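Long-range contact in beta-galactosidase (Marinomonas sp. ef1, PDB 6Y2K), which hydrolyses terminal beta-D-galactosides as a cold-active, hexameric glycoside hydrolase of family GH42: residues 290-295 against 609-614. Residues are numbered along the deposited sequence; the frame is centred on the assembly and turned at random.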
loop_
_atom_site.group_PDB
_atom_site.type_symbol
_atom_site.label_atom_id
_atom_site.label_comp_id
_atom_site.label_asym_id
_atom_site.label_seq_id
_atom_site.Cartn_x
_atom_site.Cartn_y
_atom_site.Cartn_z
ATOM N N GLY A 290 14.745 -16.507 -18.478
ATOM C CA GLY A 290 13.562 -17.353 -18.583
ATOM C C GLY A 290 13.279 -18.061 -17.278
ATOM O O GLY A 290 14.137 -18.138 -16.401
ATOM N N HIS A 291 12.063 -18.576 -17.136
ATOM C CA HIS A 291 11.682 -19.282 -15.922
ATOM C C HIS A 291 12.532 -20.552 -15.819
ATOM O O HIS A 291 12.825 -21.171 -16.847
ATOM C CB HIS A 291 10.188 -19.623 -15.931
ATOM C CG HIS A 291 9.701 -20.230 -14.657
ATOM N ND1 HIS A 291 9.698 -21.594 -14.437
ATOM C CD2 HIS A 291 9.189 -19.665 -13.537
ATOM C CE1 HIS A 291 9.218 -21.837 -13.228
ATOM N NE2 HIS A 291 8.900 -20.684 -12.662
ATOM N N PRO A 292 12.953 -20.938 -14.595
ATOM C CA PRO A 292 13.842 -22.119 -14.446
ATOM C C PRO A 292 13.359 -23.448 -15.047
ATOM O O PRO A 292 14.191 -24.326 -15.328
ATOM C CB PRO A 292 13.961 -22.254 -12.933
ATOM C CG PRO A 292 13.862 -20.851 -12.451
ATOM C CD PRO A 292 12.792 -20.243 -13.304
ATOM N N ASP A 293 12.044 -23.586 -15.247
ATOM C CA ASP A 293 11.431 -24.784 -15.829
ATOM C C ASP A 293 10.874 -24.638 -17.249
ATOM O O ASP A 293 10.253 -25.574 -17.764
ATOM C CB ASP A 293 10.323 -25.271 -14.894
ATOM C CG ASP A 293 10.824 -25.484 -13.494
ATOM O OD1 ASP A 293 11.923 -26.099 -13.357
ATOM O OD2 ASP A 293 10.161 -25.007 -12.536
ATOM N N ALA A 294 11.115 -23.501 -17.895
ATOM C CA ALA A 294 10.532 -23.235 -19.205
ATOM C C ALA A 294 11.088 -24.191 -20.261
ATOM O O ALA A 294 10.334 -24.757 -21.052
ATOM C CB ALA A 294 10.772 -21.788 -19.610
ATOM N N GLY A 295 12.405 -24.374 -20.251
ATOM C CA GLY A 295 13.062 -25.340 -21.135
ATOM C C GLY A 295 12.851 -26.760 -20.644
ATOM O O GLY A 295 12.413 -27.626 -21.398
ATOM N N GLY A 609 15.749 -20.376 -7.455
ATOM C CA GLY A 609 16.358 -20.215 -8.771
ATOM C C GLY A 609 17.356 -21.290 -9.174
ATOM O O GLY A 609 17.915 -21.223 -10.267
ATOM N N VAL A 610 17.576 -22.282 -8.311
ATOM C CA VAL A 610 18.536 -23.356 -8.568
ATOM C C VAL A 610 17.796 -24.616 -9.020
ATOM O O VAL A 610 16.681 -24.893 -8.579
ATOM C CB VAL A 610 19.416 -23.634 -7.321
ATOM C CG1 VAL A 610 20.301 -24.864 -7.513
ATOM C CG2 VAL A 610 20.280 -22.419 -7.016
ATOM N N ARG A 611 18.412 -25.343 -9.946
ATOM C CA ARG A 611 17.871 -26.579 -10.476
ATOM C C ARG A 611 19.020 -27.555 -10.650
ATOM O O ARG A 611 20.168 -27.138 -10.823
ATOM C CB ARG A 611 17.190 -26.336 -11.824
ATOM C CG ARG A 611 15.948 -25.445 -11.772
ATOM C CD ARG A 611 14.805 -26.183 -11.095
ATOM N NE ARG A 611 13.540 -25.468 -11.176
ATOM C CZ ARG A 611 13.153 -24.491 -10.354
ATOM N NH1 ARG A 611 13.938 -24.048 -9.371
ATOM N NH2 ARG A 611 11.966 -23.928 -10.532
ATOM N N VAL A 612 18.684 -28.843 -10.598
ATOM C CA VAL A 612 19.637 -29.939 -10.735
ATOM C C VAL A 612 18.996 -31.051 -11.571
ATOM O O VAL A 612 17.774 -31.256 -11.544
ATOM C CB VAL A 612 20.068 -30.492 -9.356
ATOM C CG1 VAL A 612 20.970 -31.715 -9.494
ATOM C CG2 VAL A 612 20.811 -29.434 -8.572
ATOM N N ARG A 613 19.823 -31.748 -12.335
ATOM C CA ARG A 613 19.383 -32.950 -13.041
ATOM C C ARG A 613 20.576 -33.895 -13.198
ATOM O O ARG A 613 21.719 -33.439 -13.269
ATOM C CB ARG A 613 18.766 -32.600 -14.406
ATOM C CG ARG A 613 17.912 -33.724 -14.958
ATOM C CD ARG A 613 17.143 -33.365 -16.224
ATOM N NE ARG A 613 16.118 -34.375 -16.454
ATOM C CZ ARG A 613 16.328 -35.607 -16.924
ATOM N NH1 ARG A 613 15.294 -36.442 -17.030
ATOM N NH2 ARG A 613 17.546 -36.024 -17.290
ATOM N N GLU A 614 20.296 -35.198 -13.222
ATOM C CA GLU A 614 21.331 -36.227 -13.363
ATOM C C GLU A 614 21.246 -36.970 -14.689
ATOM O O GLU A 614 20.156 -37.224 -15.195
ATOM C CB GLU A 614 21.211 -37.254 -12.241
ATOM C CG GLU A 614 21.339 -36.653 -10.853
ATOM C CD GLU A 614 21.433 -37.699 -9.750
ATOM O OE1 GLU A 614 21.714 -37.298 -8.603
ATOM O OE2 GLU A 614 21.241 -38.912 -10.022
#
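Joining the TIM-barrel domain of a GH42 enzyme to the small antiparallel C-terminal sheet, this contact illustrates how one arginine can tie a turn to a strand laid down more than 300 residues later. The turn, a type I beta turn from H291 to A294, leads into helix 294-305; the strand, 610-615, lies at the margin of its sheet. R611 crosses the interval with its chain bent at chi2 and presents its guanidinium side-on to D293. NE meets the syn lone pair of OD1 of D293 at 2.8 Å along a nearly straight N-H...O line (173°). NH2 reaches the other oxygen, OD2, at 2.9 Å, from above the carboxylate plane, with the two flat groups turned 35° apart. The tight part lies here: CB of P292 rests over the centre of one guanidinium face, 3.5 Å from CZ of R611. NH1 of R611 turns back to its own strand and donates to the carbonyl O of V610 at 3.0 Å, so three nitrogens fix the group's rotation. At R611, an alanine would remove both bonds to D293 and the flat surface on which CB of P292 rests, and would probably loosen the join between turn and strand. Packing slackens towards G609, whose CA stands 4.5 Å from CG of P292, and contact ceases beyond R611; the interface itself is buried, and the strand becomes partly exposed only at E614. Helix 435-448 closes the polar side: R447 forms a second salt bridge with OD1 of D293, which is consistent with an ionised carboxylate, while E444 bonds to NE2 of H291. The other ring nitrogen, ND1 of H291, receives the backbone N-H of D293 at 3.2 Å, 33° out of the imidazole plane.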